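Local atomic coordinates of branched-chain alpha-ketoacid decarboxylase (Lactococcus lactis, PDB entry 2VBF), a protein that probably decarboxylates branched-chain and aromatic alpha-keto acids to aldehydes, using thiamine diphosphate and a magnesium ion as cofactors. Residues N74-A79 with L100-G105; S109-L114 with Q421-S426; G236-S241 with G303-D308; V397-T402 with G428-A433. All coordinates share one frame; numbering follows the deposited sequence.

Contact 1. Residues N74-A79 with L100-G105; sequences NASYMA and LSAING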
loop_
_atom_site.group_PDB
_atom_site.type_symbol
_atom_site.label_atom_id
_atom_site.label_comp_id
_atom_site.label_asym_id
_atom_site.label_seq_id
_atom_site.Cartn_x
_atom_site.Cartn_y
_atom_site.Cartn_z
ATOM N N ASN A 74 -1.963 -6.232 -0.086
ATOM C CA ASN A 74 -2.474 -7.460 0.479
ATOM C C ASN A 74 -1.886 -8.689 -0.197
ATOM O O ASN A 74 -1.566 -9.661 0.503
ATOM C CB ASN A 74 -4.003 -7.489 0.448
ATOM C CG ASN A 74 -4.615 -6.398 1.325
ATOM O OD1 ASN A 74 -3.913 -5.765 2.126
ATOM N ND2 ASN A 74 -5.921 -6.151 1.167
ATOM N N ALA A 75 -1.728 -8.638 -1.525
ATOM C CA ALA A 75 -1.094 -9.704 -2.311
ATOM C C ALA A 75 0.309 -9.998 -1.801
ATOM O O ALA A 75 0.675 -11.157 -1.610
ATOM C CB ALA A 75 -1.054 -9.328 -3.837
ATOM N N SER A 76 1.069 -8.942 -1.528
ATOM C CA SER A 76 2.441 -9.078 -1.038
ATOM C C SER A 76 2.488 -9.715 0.364
ATOM O O SER A 76 3.288 -10.608 0.633
ATOM C CB SER A 76 3.151 -7.718 -1.081
ATOM O OG SER A 76 2.717 -6.831 -0.066
ATOM N N TYR A 77 1.578 -9.288 1.232
ATOM C CA TYR A 77 1.429 -9.881 2.551
ATOM C C TYR A 77 1.049 -11.363 2.452
ATOM O O TYR A 77 1.545 -12.209 3.206
ATOM C CB TYR A 77 0.344 -9.142 3.331
ATOM C CG TYR A 77 0.651 -7.729 3.814
ATOM C CD1 TYR A 77 1.957 -7.279 4.035
ATOM C CD2 TYR A 77 -0.405 -6.863 4.135
ATOM C CE1 TYR A 77 2.199 -5.987 4.551
ATOM C CE2 TYR A 77 -0.173 -5.591 4.630
ATOM C CZ TYR A 77 1.124 -5.162 4.836
ATOM O OH TYR A 77 1.326 -3.899 5.338
ATOM N N MET A 78 0.120 -11.646 1.549
ATOM C CA MET A 78 -0.370 -13.012 1.361
ATOM C C MET A 78 0.730 -13.939 0.877
ATOM O O MET A 78 0.862 -15.049 1.389
ATOM C CB MET A 78 -1.540 -13.036 0.387
ATOM C CG MET A 78 -2.298 -14.367 0.373
ATOM S SD MET A 78 -3.954 -14.299 -0.377
ATOM C CE MET A 78 -4.787 -13.207 0.766
ATOM N N ALA A 79 1.503 -13.465 -0.098
ATOM C CA ALA A 79 2.664 -14.205 -0.612
ATOM C C ALA A 79 3.700 -14.485 0.491
ATOM O O ALA A 79 4.257 -15.584 0.580
ATOM C CB ALA A 79 3.290 -13.459 -1.781
ATOM N N LEU A 100 4.662 -0.613 -6.665
ATOM C CA LEU A 100 4.846 0.335 -5.557
ATOM C C LEU A 100 3.816 0.153 -4.444
ATOM O O LEU A 100 4.120 0.415 -3.286
ATOM C CB LEU A 100 4.885 1.787 -6.044
ATOM C CG LEU A 100 6.123 2.155 -6.881
ATOM C CD1 LEU A 100 6.099 3.627 -7.220
ATOM C CD2 LEU A 100 7.435 1.773 -6.188
ATOM N N SER A 101 2.621 -0.311 -4.781
ATOM C CA SER A 101 1.624 -0.632 -3.738
ATOM C C SER A 101 2.084 -1.815 -2.871
ATOM O O SER A 101 1.759 -1.904 -1.689
ATOM C CB SER A 101 0.263 -0.930 -4.359
ATOM O OG SER A 101 -0.328 0.207 -4.982
ATOM N N ALA A 102 2.860 -2.714 -3.468
ATOM C CA ALA A 102 3.280 -3.959 -2.832
ATOM C C ALA A 102 4.626 -3.832 -2.082
ATOM O O ALA A 102 5.010 -4.743 -1.343
ATOM C CB ALA A 102 3.381 -5.069 -3.920
ATOM N N ILE A 103 5.323 -2.709 -2.244
ATOM C CA ILE A 103 6.742 -2.640 -1.820
ATOM C C ILE A 103 6.916 -2.772 -0.299
ATOM O O ILE A 103 7.907 -3.327 0.166
ATOM C CB ILE A 103 7.495 -1.408 -2.395
ATOM C CG1 ILE A 103 9.019 -1.599 -2.297
ATOM C CG2 ILE A 103 7.086 -0.109 -1.703
ATOM C CD1 ILE A 103 9.774 -0.568 -3.120
ATOM N N ASN A 104 5.935 -2.346 0.485
ATOM C CA ASN A 104 6.028 -2.537 1.935
ATOM C C ASN A 104 5.964 -4.016 2.328
ATOM O O ASN A 104 6.609 -4.441 3.288
ATOM C CB ASN A 104 4.915 -1.806 2.668
ATOM C CG ASN A 104 5.035 -1.932 4.169
ATOM O OD1 ASN A 104 6.115 -1.706 4.740
ATOM N ND2 ASN A 104 3.929 -2.293 4.828
ATOM N N GLY A 105 5.136 -4.780 1.622
ATOM C CA GLY A 105 5.083 -6.226 1.821
ATOM C C GLY A 105 6.408 -6.876 1.471
ATOM O O GLY A 105 6.915 -7.707 2.218
#

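Contact 2. Residues S109-L114 with Q421-S426; sequences SYAENL and QPLWGS. With TPP (thiamine diphosphate), chain F.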
loop_
_atom_site.group_PDB
_atom_site.type_symbol
_atom_site.label_atom_id
_atom_site.label_comp_id
_atom_site.label_asym_id
_atom_site.label_seq_id
_atom_site.Cartn_x
_atom_site.Cartn_y
_atom_site.Cartn_z
ATOM N N SER A 109 9.179 -8.996 3.761
ATOM C CA SER A 109 9.739 -10.274 3.349
ATOM C C SER A 109 11.277 -10.189 3.346
ATOM O O SER A 109 11.946 -11.166 3.657
ATOM C CB SER A 109 9.204 -10.675 1.977
ATOM O OG SER A 109 7.804 -10.886 2.035
ATOM N N TYR A 110 11.827 -9.030 2.998
ATOM C CA TYR A 110 13.287 -8.853 3.059
ATOM C C TYR A 110 13.770 -8.817 4.515
ATOM O O TYR A 110 14.725 -9.513 4.895
ATOM C CB TYR A 110 13.728 -7.584 2.311
ATOM C CG TYR A 110 15.227 -7.541 2.126
ATOM C CD1 TYR A 110 15.813 -8.113 1.011
ATOM C CD2 TYR A 110 16.058 -6.985 3.096
ATOM C CE1 TYR A 110 17.201 -8.116 0.843
ATOM C CE2 TYR A 110 17.442 -6.968 2.933
ATOM C CZ TYR A 110 17.998 -7.535 1.808
ATOM O OH TYR A 110 19.373 -7.520 1.655
ATOM N N ALA A 111 13.106 -8.004 5.327
ATOM C CA ALA A 111 13.473 -7.866 6.733
ATOM C C ALA A 111 13.464 -9.215 7.471
ATOM O O ALA A 111 14.411 -9.545 8.177
ATOM C CB ALA A 111 12.557 -6.851 7.429
ATOM N N GLU A 112 12.388 -9.988 7.307
ATOM C CA GLU A 112 12.241 -11.253 8.029
ATOM C C GLU A 112 12.652 -12.454 7.175
ATOM O O GLU A 112 12.475 -13.604 7.576
ATOM C CB GLU A 112 10.825 -11.367 8.595
ATOM C CG GLU A 112 10.508 -10.130 9.485
ATOM C CD GLU A 112 9.489 -10.361 10.585
ATOM O OE1 GLU A 112 8.955 -11.483 10.718
ATOM O OE2 GLU A 112 9.222 -9.373 11.315
ATOM N N ASN A 113 13.214 -12.170 5.998
ATOM C CA ASN A 113 13.924 -13.167 5.187
ATOM C C ASN A 113 13.029 -14.292 4.642
ATOM O O ASN A 113 13.280 -15.480 4.906
ATOM C CB ASN A 113 15.107 -13.743 5.993
ATOM C CG ASN A 113 16.286 -14.152 5.121
ATOM O OD1 ASN A 113 17.380 -13.598 5.256
ATOM N ND2 ASN A 113 16.084 -15.137 4.248
ATOM N N LEU A 114 11.992 -13.913 3.892
ATOM C CA LEU A 114 11.090 -14.876 3.243
ATOM C C LEU A 114 11.276 -14.923 1.726
ATOM O O LEU A 114 11.425 -13.880 1.068
ATOM C CB LEU A 114 9.619 -14.590 3.559
ATOM C CG LEU A 114 9.166 -14.864 4.994
ATOM C CD1 LEU A 114 9.708 -16.211 5.512
ATOM C CD2 LEU A 114 9.546 -13.721 5.926
ATOM N N GLN A 421 5.279 -11.083 13.076
ATOM C CA GLN A 421 6.197 -10.250 12.293
ATOM C C GLN A 421 6.803 -9.171 13.195
ATOM O O GLN A 421 6.592 -7.985 12.975
ATOM C CB GLN A 421 5.428 -9.633 11.125
ATOM C CG GLN A 421 6.277 -9.070 10.000
ATOM C CD GLN A 421 5.479 -8.216 9.039
ATOM O OE1 GLN A 421 4.621 -7.422 9.457
ATOM N NE2 GLN A 421 5.748 -8.364 7.746
ATOM N N PRO A 422 7.564 -9.577 14.221
ATOM C CA PRO A 422 8.035 -8.595 15.215
ATOM C C PRO A 422 9.121 -7.618 14.775
ATOM O O PRO A 422 9.271 -6.564 15.404
ATOM C CB PRO A 422 8.568 -9.479 16.345
ATOM C CG PRO A 422 8.960 -10.754 15.675
ATOM C CD PRO A 422 7.994 -10.945 14.559
ATOM N N LEU A 423 9.900 -7.969 13.752
ATOM C CA LEU A 423 10.919 -7.045 13.238
ATOM C C LEU A 423 10.273 -5.983 12.330
ATOM O O LEU A 423 10.356 -4.781 12.599
ATOM C CB LEU A 423 12.029 -7.790 12.480
ATOM C CG LEU A 423 13.006 -6.875 11.730
ATOM C CD1 LEU A 423 13.656 -5.830 12.680
ATOM C CD2 LEU A 423 14.082 -7.693 10.999
ATOM N N TRP A 424 9.643 -6.414 11.242
ATOM C CA TRP A 424 9.065 -5.450 10.322
ATOM C C TRP A 424 7.832 -4.799 10.956
ATOM O O TRP A 424 7.713 -3.575 10.964
ATOM C CB TRP A 424 8.777 -6.054 8.950
ATOM C CG TRP A 424 8.474 -5.012 7.900
ATOM C CD1 TRP A 424 7.345 -4.933 7.133
ATOM C CD2 TRP A 424 9.292 -3.890 7.522
ATOM N NE1 TRP A 424 7.417 -3.848 6.285
ATOM C CE2 TRP A 424 8.599 -3.189 6.505
ATOM C CE3 TRP A 424 10.556 -3.430 7.923
ATOM C CZ2 TRP A 424 9.122 -2.037 5.903
ATOM C CZ3 TRP A 424 11.074 -2.299 7.324
ATOM C CH2 TRP A 424 10.356 -1.604 6.342
ATOM N N GLY A 425 6.964 -5.614 11.547
ATOM C CA GLY A 425 5.857 -5.114 12.363
ATOM C C GLY A 425 4.831 -4.237 11.674
ATOM O O GLY A 425 4.428 -3.206 12.215
ATOM N N SER A 426 4.378 -4.670 10.509
ATOM C CA SER A 426 3.450 -3.900 9.692
ATOM C C SER A 426 2.015 -4.318 9.980
ATOM O O SER A 426 1.579 -5.391 9.551
ATOM C CB SER A 426 3.762 -4.082 8.204
ATOM O OG SER A 426 3.015 -3.160 7.427
HETATM N "N1'" TPP F . 1.165 1.447 10.455
HETATM C "C2'" TPP F . 1.688 0.254 10.029
HETATM C CM2 TPP F . 1.555 -0.124 8.581
HETATM N "N3'" TPP F . 2.331 -0.559 10.930
HETATM C "C4'" TPP F . 2.461 -0.190 12.252
HETATM N "N4'" TPP F . 3.099 -0.992 13.072
HETATM C "C5'" TPP F . 1.908 1.014 12.702
HETATM C "C6'" TPP F . 1.259 1.838 11.791
HETATM C "C7'" TPP F . 2.000 1.434 14.151
HETATM N N3 TPP F . 1.212 0.574 15.029
HETATM C C2 TPP F . 1.677 -0.502 15.763
HETATM S S1 TPP F . 0.581 -1.277 16.665
HETATM C C5 TPP F . -0.554 -0.224 16.184
HETATM C C4 TPP F . -0.109 0.754 15.293
HETATM C CM4 TPP F . -0.960 1.846 14.705
HETATM C C6 TPP F . -1.951 -0.383 16.750
HETATM C C7 TPP F . -2.613 -1.718 16.444
HETATM O O7 TPP F . -3.894 -1.659 17.024
HETATM P PA TPP F . -4.857 -2.929 17.074
HETATM O O1A TPP F . -4.745 -3.754 15.811
HETATM O O2A TPP F . -6.269 -2.427 17.308
HETATM O O3A TPP F . -4.224 -3.803 18.279
HETATM P PB TPP F . -4.569 -3.716 19.863
HETATM O O1B TPP F . -3.276 -3.371 20.547
HETATM O O2B TPP F . -5.000 -5.102 20.251
HETATM O O3B TPP F . -5.654 -2.707 20.116
#

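Contact 3. Residues G236-S241 with G303-D308; sequences GHEVIS and GVKLTD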
loop_
_atom_site.group_PDB
_atom_site.type_symbol
_atom_site.label_atom_id
_atom_site.label_comp_id
_atom_site.label_asym_id
_atom_site.label_seq_id
_atom_site.Cartn_x
_atom_site.Cartn_y
_atom_site.Cartn_z
ATOM N N GLY A 236 16.030 -19.318 15.618
ATOM C CA GLY A 236 15.397 -18.088 15.163
ATOM C C GLY A 236 14.782 -18.181 13.781
ATOM O O GLY A 236 14.650 -19.268 13.207
ATOM N N HIS A 237 14.424 -17.010 13.251
ATOM C CA HIS A 237 13.579 -16.923 12.079
ATOM C C HIS A 237 14.249 -17.483 10.836
ATOM O O HIS A 237 13.559 -17.936 9.947
ATOM C CB HIS A 237 13.121 -15.477 11.829
ATOM C CG HIS A 237 14.217 -14.567 11.371
ATOM N ND1 HIS A 237 15.201 -14.111 12.219
ATOM C CD2 HIS A 237 14.493 -14.042 10.153
ATOM C CE1 HIS A 237 16.027 -13.333 11.549
ATOM N NE2 HIS A 237 15.622 -13.274 10.290
ATOM N N GLU A 238 15.577 -17.456 10.763
ATOM C CA GLU A 238 16.249 -17.928 9.545
ATOM C C GLU A 238 16.104 -19.447 9.377
ATOM O O GLU A 238 16.189 -19.966 8.260
ATOM C CB GLU A 238 17.710 -17.463 9.496
ATOM C CG GLU A 238 17.857 -15.943 9.535
ATOM C CD GLU A 238 19.296 -15.457 9.416
ATOM O OE1 GLU A 238 20.233 -16.209 9.769
ATOM O OE2 GLU A 238 19.485 -14.316 8.942
ATOM N N VAL A 239 15.883 -20.160 10.483
ATOM C CA VAL A 239 15.506 -21.577 10.408
ATOM C C VAL A 239 14.206 -21.711 9.602
ATOM O O VAL A 239 14.117 -22.531 8.684
ATOM C CB VAL A 239 15.360 -22.210 11.811
ATOM C CG1 VAL A 239 14.771 -23.618 11.713
ATOM C CG2 VAL A 239 16.724 -22.234 12.520
ATOM N N ILE A 240 13.243 -20.846 9.898
ATOM C CA ILE A 240 11.948 -20.870 9.213
ATOM C C ILE A 240 12.119 -20.511 7.730
ATOM O O ILE A 240 11.507 -21.149 6.854
ATOM C CB ILE A 240 10.903 -19.950 9.919
ATOM C CG1 ILE A 240 10.635 -20.443 11.353
ATOM C CG2 ILE A 240 9.565 -19.921 9.139
ATOM C CD1 ILE A 240 9.798 -19.520 12.237
ATOM N N SER A 241 12.961 -19.512 7.457
ATOM C CA SER A 241 13.281 -19.071 6.086
ATOM C C SER A 241 13.673 -20.225 5.155
ATOM O O SER A 241 13.252 -20.279 3.997
ATOM C CB SER A 241 14.411 -18.049 6.125
ATOM O OG SER A 241 14.073 -16.944 6.942
ATOM N N GLY A 303 20.258 -19.098 13.347
ATOM C CA GLY A 303 19.385 -18.217 12.578
ATOM C C GLY A 303 18.635 -17.158 13.360
ATOM O O GLY A 303 17.508 -16.805 13.006
ATOM N N VAL A 304 19.270 -16.646 14.407
ATOM C CA VAL A 304 18.665 -15.685 15.331
ATOM C C VAL A 304 19.089 -14.242 15.031
ATOM O O VAL A 304 20.245 -13.991 14.706
ATOM C CB VAL A 304 19.072 -16.030 16.773
ATOM C CG1 VAL A 304 18.618 -14.948 17.746
ATOM C CG2 VAL A 304 18.512 -17.392 17.160
ATOM N N LYS A 305 18.161 -13.296 15.156
ATOM C CA LYS A 305 18.528 -11.891 15.182
ATOM C C LYS A 305 17.867 -11.246 16.381
ATOM O O LYS A 305 16.666 -11.396 16.582
ATOM C CB LYS A 305 18.173 -11.145 13.891
ATOM C CG LYS A 305 19.013 -11.579 12.692
ATOM C CD LYS A 305 18.811 -10.672 11.488
ATOM C CE LYS A 305 19.719 -11.058 10.330
ATOM N NZ LYS A 305 19.535 -10.194 9.126
ATOM N N LEU A 306 18.675 -10.519 17.150
ATOM C CA LEU A 306 18.242 -9.879 18.374
ATOM C C LEU A 306 17.714 -8.472 18.090
ATOM O O LEU A 306 18.479 -7.571 17.775
ATOM C CB LEU A 306 19.411 -9.823 19.358
ATOM C CG LEU A 306 19.979 -11.214 19.696
ATOM C CD1 LEU A 306 21.452 -11.145 20.190
ATOM C CD2 LEU A 306 19.052 -11.909 20.696
ATOM N N THR A 307 16.397 -8.308 18.195
ATOM C CA THR A 307 15.724 -7.043 17.858
ATOM C C THR A 307 15.018 -6.480 19.099
ATOM O O THR A 307 14.853 -7.187 20.096
ATOM C CB THR A 307 14.691 -7.215 16.695
ATOM O OG1 THR A 307 13.496 -7.851 17.167
ATOM C CG2 THR A 307 15.300 -8.021 15.517
ATOM N N ASP A 308 14.562 -5.225 19.048
ATOM C CA ASP A 308 13.936 -4.635 20.253
ATOM C C ASP A 308 12.758 -5.459 20.794
ATOM O O ASP A 308 12.714 -5.787 21.988
ATOM C CB ASP A 308 13.567 -3.131 20.087
ATOM C CG ASP A 308 12.567 -2.844 18.966
ATOM O OD1 ASP A 308 12.297 -3.717 18.109
ATOM O OD2 ASP A 308 12.048 -1.692 18.949
HETATM O O HOH W 1 15.439 -14.608 15.072
HETATM O O HOH W 2 17.905 -12.704 7.753
HETATM O O HOH W 3 16.469 -11.555 8.625
#

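Contact 4. Residues V397-T402 with G428-A433; sequences VAEQGT and GYTFPA. With TPP (thiamine diphosphate), chain F.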
loop_
_atom_site.group_PDB
_atom_site.type_symbol
_atom_site.label_atom_id
_atom_site.label_comp_id
_atom_site.label_asym_id
_atom_site.label_seq_id
_atom_site.Cartn_x
_atom_site.Cartn_y
_atom_site.Cartn_z
ATOM N N VAL A 397 -1.605 -17.306 14.062
ATOM C CA VAL A 397 -1.106 -16.085 13.421
ATOM C C VAL A 397 -1.546 -14.919 14.300
ATOM O O VAL A 397 -2.727 -14.818 14.655
ATOM C CB VAL A 397 -1.644 -15.934 11.978
ATOM C CG1 VAL A 397 -0.967 -14.757 11.266
ATOM C CG2 VAL A 397 -1.497 -17.227 11.173
ATOM N N ALA A 398 -0.603 -14.061 14.688
ATOM C CA ALA A 398 -0.895 -13.003 15.668
ATOM C C ALA A 398 -0.333 -11.637 15.275
ATOM O O ALA A 398 0.867 -11.476 15.066
ATOM C CB ALA A 398 -0.415 -13.396 17.044
ATOM N N GLU A 399 -1.227 -10.656 15.214
ATOM C CA GLU A 399 -0.888 -9.316 14.744
ATOM C C GLU A 399 -0.211 -8.484 15.837
ATOM O O GLU A 399 -0.485 -8.653 17.029
ATOM C CB GLU A 399 -2.161 -8.608 14.282
ATOM C CG GLU A 399 -1.952 -7.235 13.618
ATOM C CD GLU A 399 -1.008 -7.331 12.449
ATOM O OE1 GLU A 399 -1.482 -7.602 11.331
ATOM O OE2 GLU A 399 0.208 -7.153 12.661
ATOM N N GLN A 400 0.670 -7.582 15.417
ATOM C CA GLN A 400 1.248 -6.575 16.315
ATOM C C GLN A 400 0.119 -5.852 17.063
ATOM O O GLN A 400 -0.885 -5.468 16.465
ATOM C CB GLN A 400 2.118 -5.583 15.527
ATOM C CG GLN A 400 3.354 -6.226 14.875
ATOM C CD GLN A 400 4.223 -6.953 15.886
ATOM O OE1 GLN A 400 4.851 -6.330 16.750
ATOM N NE2 GLN A 400 4.266 -8.282 15.788
ATOM N N GLY A 401 0.313 -5.692 18.369
ATOM C CA GLY A 401 -0.746 -5.287 19.279
ATOM C C GLY A 401 -0.909 -6.299 20.392
ATOM O O GLY A 401 -0.040 -7.143 20.628
ATOM N N THR A 402 -2.031 -6.215 21.103
ATOM C CA THR A 402 -2.261 -7.142 22.216
ATOM C C THR A 402 -2.165 -8.594 21.749
ATOM O O THR A 402 -1.680 -9.437 22.494
ATOM C CB THR A 402 -3.602 -6.878 22.943
ATOM O OG1 THR A 402 -4.711 -7.127 22.072
ATOM C CG2 THR A 402 -3.647 -5.448 23.472
ATOM N N GLY A 428 -1.799 -5.086 9.912
ATOM C CA GLY A 428 -2.632 -5.494 8.799
ATOM C C GLY A 428 -2.072 -6.703 8.076
ATOM O O GLY A 428 -2.820 -7.447 7.466
ATOM N N TYR A 429 -0.746 -6.861 8.126
ATOM C CA TYR A 429 -0.045 -7.989 7.526
ATOM C C TYR A 429 -0.743 -9.329 7.772
ATOM O O TYR A 429 -0.890 -10.136 6.851
ATOM C CB TYR A 429 1.409 -8.057 8.056
ATOM C CG TYR A 429 2.074 -9.397 7.826
ATOM C CD1 TYR A 429 2.585 -9.732 6.589
ATOM C CD2 TYR A 429 2.174 -10.327 8.858
ATOM C CE1 TYR A 429 3.192 -10.973 6.383
ATOM C CE2 TYR A 429 2.770 -11.571 8.660
ATOM C CZ TYR A 429 3.266 -11.884 7.407
ATOM O OH TYR A 429 3.850 -13.122 7.197
ATOM N N THR A 430 -1.136 -9.570 9.023
ATOM C CA THR A 430 -1.534 -10.917 9.435
ATOM C C THR A 430 -2.784 -11.483 8.755
ATOM O O THR A 430 -2.917 -12.706 8.640
ATOM C CB THR A 430 -1.705 -11.049 10.965
ATOM O OG1 THR A 430 -2.629 -10.063 11.430
ATOM C CG2 THR A 430 -0.337 -10.917 11.664
ATOM N N PHE A 431 -3.698 -10.621 8.330
ATOM C CA PHE A 431 -4.936 -11.107 7.741
ATOM C C PHE A 431 -4.674 -11.750 6.370
ATOM O O PHE A 431 -4.879 -12.952 6.212
ATOM C CB PHE A 431 -6.071 -10.061 7.780
ATOM C CG PHE A 431 -7.352 -10.529 7.121
ATOM C CD1 PHE A 431 -7.909 -11.778 7.438
ATOM C CD2 PHE A 431 -8.006 -9.730 6.207
ATOM C CE1 PHE A 431 -9.094 -12.209 6.809
ATOM C CE2 PHE A 431 -9.177 -10.165 5.567
ATOM C CZ PHE A 431 -9.725 -11.401 5.893
ATOM N N PRO A 432 -4.149 -10.994 5.380
ATOM C CA PRO A 432 -3.794 -11.711 4.149
ATOM C C PRO A 432 -2.737 -12.809 4.364
ATOM O O PRO A 432 -2.783 -13.867 3.721
ATOM C CB PRO A 432 -3.263 -10.595 3.228
ATOM C CG PRO A 432 -3.785 -9.308 3.811
ATOM C CD PRO A 432 -3.885 -9.547 5.287
ATOM N N ALA A 433 -1.770 -12.560 5.239
ATOM C CA ALA A 433 -0.712 -13.549 5.495
ATOM C C ALA A 433 -1.285 -14.875 6.027
ATOM O O ALA A 433 -0.880 -15.959 5.590
ATOM C CB ALA A 433 0.331 -12.981 6.460
HETATM N "N1'" TPP F . 1.165 1.447 10.455
HETATM C "C2'" TPP F . 1.688 0.254 10.029
HETATM C CM2 TPP F . 1.555 -0.124 8.581
HETATM N "N3'" TPP F . 2.331 -0.559 10.930
HETATM C "C4'" TPP F . 2.461 -0.190 12.252
HETATM N "N4'" TPP F . 3.099 -0.992 13.072
HETATM C "C5'" TPP F . 1.908 1.014 12.702
HETATM C "C6'" TPP F . 1.259 1.838 11.791
HETATM C "C7'" TPP F . 2.000 1.434 14.151
HETATM N N3 TPP F . 1.212 0.574 15.029
HETATM C C2 TPP F . 1.677 -0.502 15.763
HETATM S S1 TPP F . 0.581 -1.277 16.665
HETATM C C5 TPP F . -0.554 -0.224 16.184
HETATM C C4 TPP F . -0.109 0.754 15.293
HETATM C CM4 TPP F . -0.960 1.846 14.705
HETATM C C6 TPP F . -1.951 -0.383 16.750
HETATM C C7 TPP F . -2.613 -1.718 16.444
HETATM O O7 TPP F . -3.894 -1.659 17.024
HETATM P PA TPP F . -4.857 -2.929 17.074
HETATM O O1A TPP F . -4.745 -3.754 15.811
HETATM O O2A TPP F . -6.269 -2.427 17.308
HETATM O O3A TPP F . -4.224 -3.803 18.279
HETATM P PB TPP F . -4.569 -3.716 19.863
HETATM O O1B TPP F . -3.276 -3.371 20.547
HETATM O O2B TPP F . -5.000 -5.102 20.251
HETATM O O3B TPP F . -5.654 -2.707 20.116
#

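Contact 1. Residues N74-A79 with L100-G105
Ser76 and Tyr77 of one helix meet Ala102, Asn104 and Gly105 of another; the axes of these two helical segments pass 7.6 Å apart at their closest and run the same general way, at -33° to each other. The close fit is made by van der Waals packing. Ser76 OG lies 3.1 Å from Gly105 CA, and a side chain on the glycine would run straight into that hydroxyl. The Ser76 oxygen is turned back between its own backbone N and carbonyl carbon (chi1 74°), where it hydrogen-bonds to the carbonyl of Leu73 in the preceding turn. Ser76 CB rests 3.9 Å from Ala102 CB, and Tyr77 CD1 approaches Gly105 CA at 4.0 Å.

The polar part gathers at the far end of the tyrosine. Asn104 ND2 sits at the ring edge, 3.1 Å from Tyr77 OH, with ring and amide planes 76° apart. Both groups hydrogen-bond to Ser426 OG, while Asn104 OD1 takes the indole N-H of Trp424. A phenylalanine in place of Tyr77 would probably leave the Ser426 hydroxyl without one of its partners and its orientation less well defined. All of this is helix packing on the parallel sheet of the N-terminal domain in the thiamine diphosphate enzyme fold, with Phe91 of strand 89-94 beneath and the polar end directed to the cofactor-binding loop.

Contact 2. Residues S109-L114 with Q421-S426
Glu112, just past the end of helix 97-111, reaches across to the loop 421-426 and gives up more surface to this contact than any other residue of the two segments. Its CG stands anti to the carbonyl carbon (chi1 -56°) and the chain runs on extended, which carries OE2 to two successive backbone N-H groups. The bond from Trp424 N, 3.0 Å to Glu112 OE2, is fairly straight at 161° and uses the anti lone pair; that from Leu423 N to the same oxygen is weak, at 129°. The carboxylate also lies against Gln421, whose CG is 3.2 Å from Glu112 OE2, and its other oxygen forms a salt bridge with Arg84, so the buried charge is probably balanced by the arginine at one oxygen and stabilised by the N-H groups at the other.

Ala111 supplies the apolar side. Its CB sits 4.0 Å from Leu423 CD2 and equally near Trp424 CE3, while Leu423 CD2 comes to 3.4 Å from Ala111 O. The helix closes in a Schellman motif, with Asn113 at positive phi.

Beyond Trp424 the loop turns to the cofactor: Gly425 O accepts a bond from the aminopyrimidine N4' of thiamine diphosphate at 2.7 Å. The carboxylate thus holds the loop that forms part of the thiamine diphosphate pocket.

Contact 3. Residues G236-S241 with G303-D308
This is a buried loop-to-helix contact in the central domain, made where two neighbouring parallel strands, 231-235 and 298-302, end side by side. Gly303 O accepts a bond of 3.0 Å from Glu238 N in the first turn of helix 237-241, met in the carbonyl plane on a lone pair. The backbones come so close that a CB on Gly236 or Gly303 would clash with the other segment.

Lys305 lies with CG at the edge of the His237 ring, 3.6 Å from CE1, and Glu238 CG sits over one face of that ring, toward its rim. Further out, Lys305 NZ and Glu238 OE2 stay 4.1 Å apart, too far for a salt bridge. Water bridges His237 ND1 to Lys305 N, and a second water, tightly held by Glu238 OE2, reaches Lys305 NZ only weakly.

Phe264 stacks with His237, Glu238 OE1 accepts a hydrogen bond from Ile328 N in the loop after strand 323-326, and Val239 packs on helix 245-255.

Contact 4. Residues V397-T402 with G428-A433
The chain leaves strand 394-398 and passes the start of helix 430-440, with Glu399 and Thr430 nearest at 5.6 Å between their CA atoms. Glu399 bends at chi2 (56°), which brings OE1 to the helix start, where three donors grip it. Thr430 OG1 gives a bond of 2.7 Å to Glu399 OE1, arriving from above the carboxylate plane. The bond from Thr430 N to Glu399 OE1 is nearly straight (166°) and meets the oxygen on its syn side, tilted from the carboxylate plane, while Gly428 N bonds to Glu399 OE1 at 2.9 Å, bent and from well out of the plane. Glu399 OE2 takes Gln400 N at 2.8 Å, so the carboxylate is held at both ends.

With an alanine in place of Glu399, the N-H groups of Gly428 and Thr430 and the threonine hydroxyl would probably lose their shared acceptor.

Alongside, Val397 CG1 packs 3.8 Å from Thr430 CB. Gly401, N-cap of the next helix, would clash with the cofactor if it bore a CB, and Thr402 binds the terminal phosphate through N and hydroxyl, Thr402 OG1 at 2.7 Å from O2B of thiamine diphosphate. The Glu399 carboxylate ties strand 394-398 to helix 430-440, and the same loop goes on to Gly401 and Thr402, which line the diphosphate part of the cofactor pocket in the C-terminal domain.

In the fold
From the N terminus, contact 1 closes first, joining helices 72-86 and 97-111 across the strand 89-94 between them. Helix 97-111 then runs on into contact 2, which closes a loop of some three hundred residues by tying the N-terminal domain to the C-terminal one. Contact 3 is nested inside that loop, within the central domain, and meets contact 2 where Ser241 OG hydrogen-bonds to Asn113 O. Contact 4 crosses contact 2, its segments alternating with 421-426 along the chain, and both touch the same thiamine diphosphate. Contacts 1 and 4 pack together through Pro432 and Tyr429. Contacts 1, 2 and 3 also reach the second subunit.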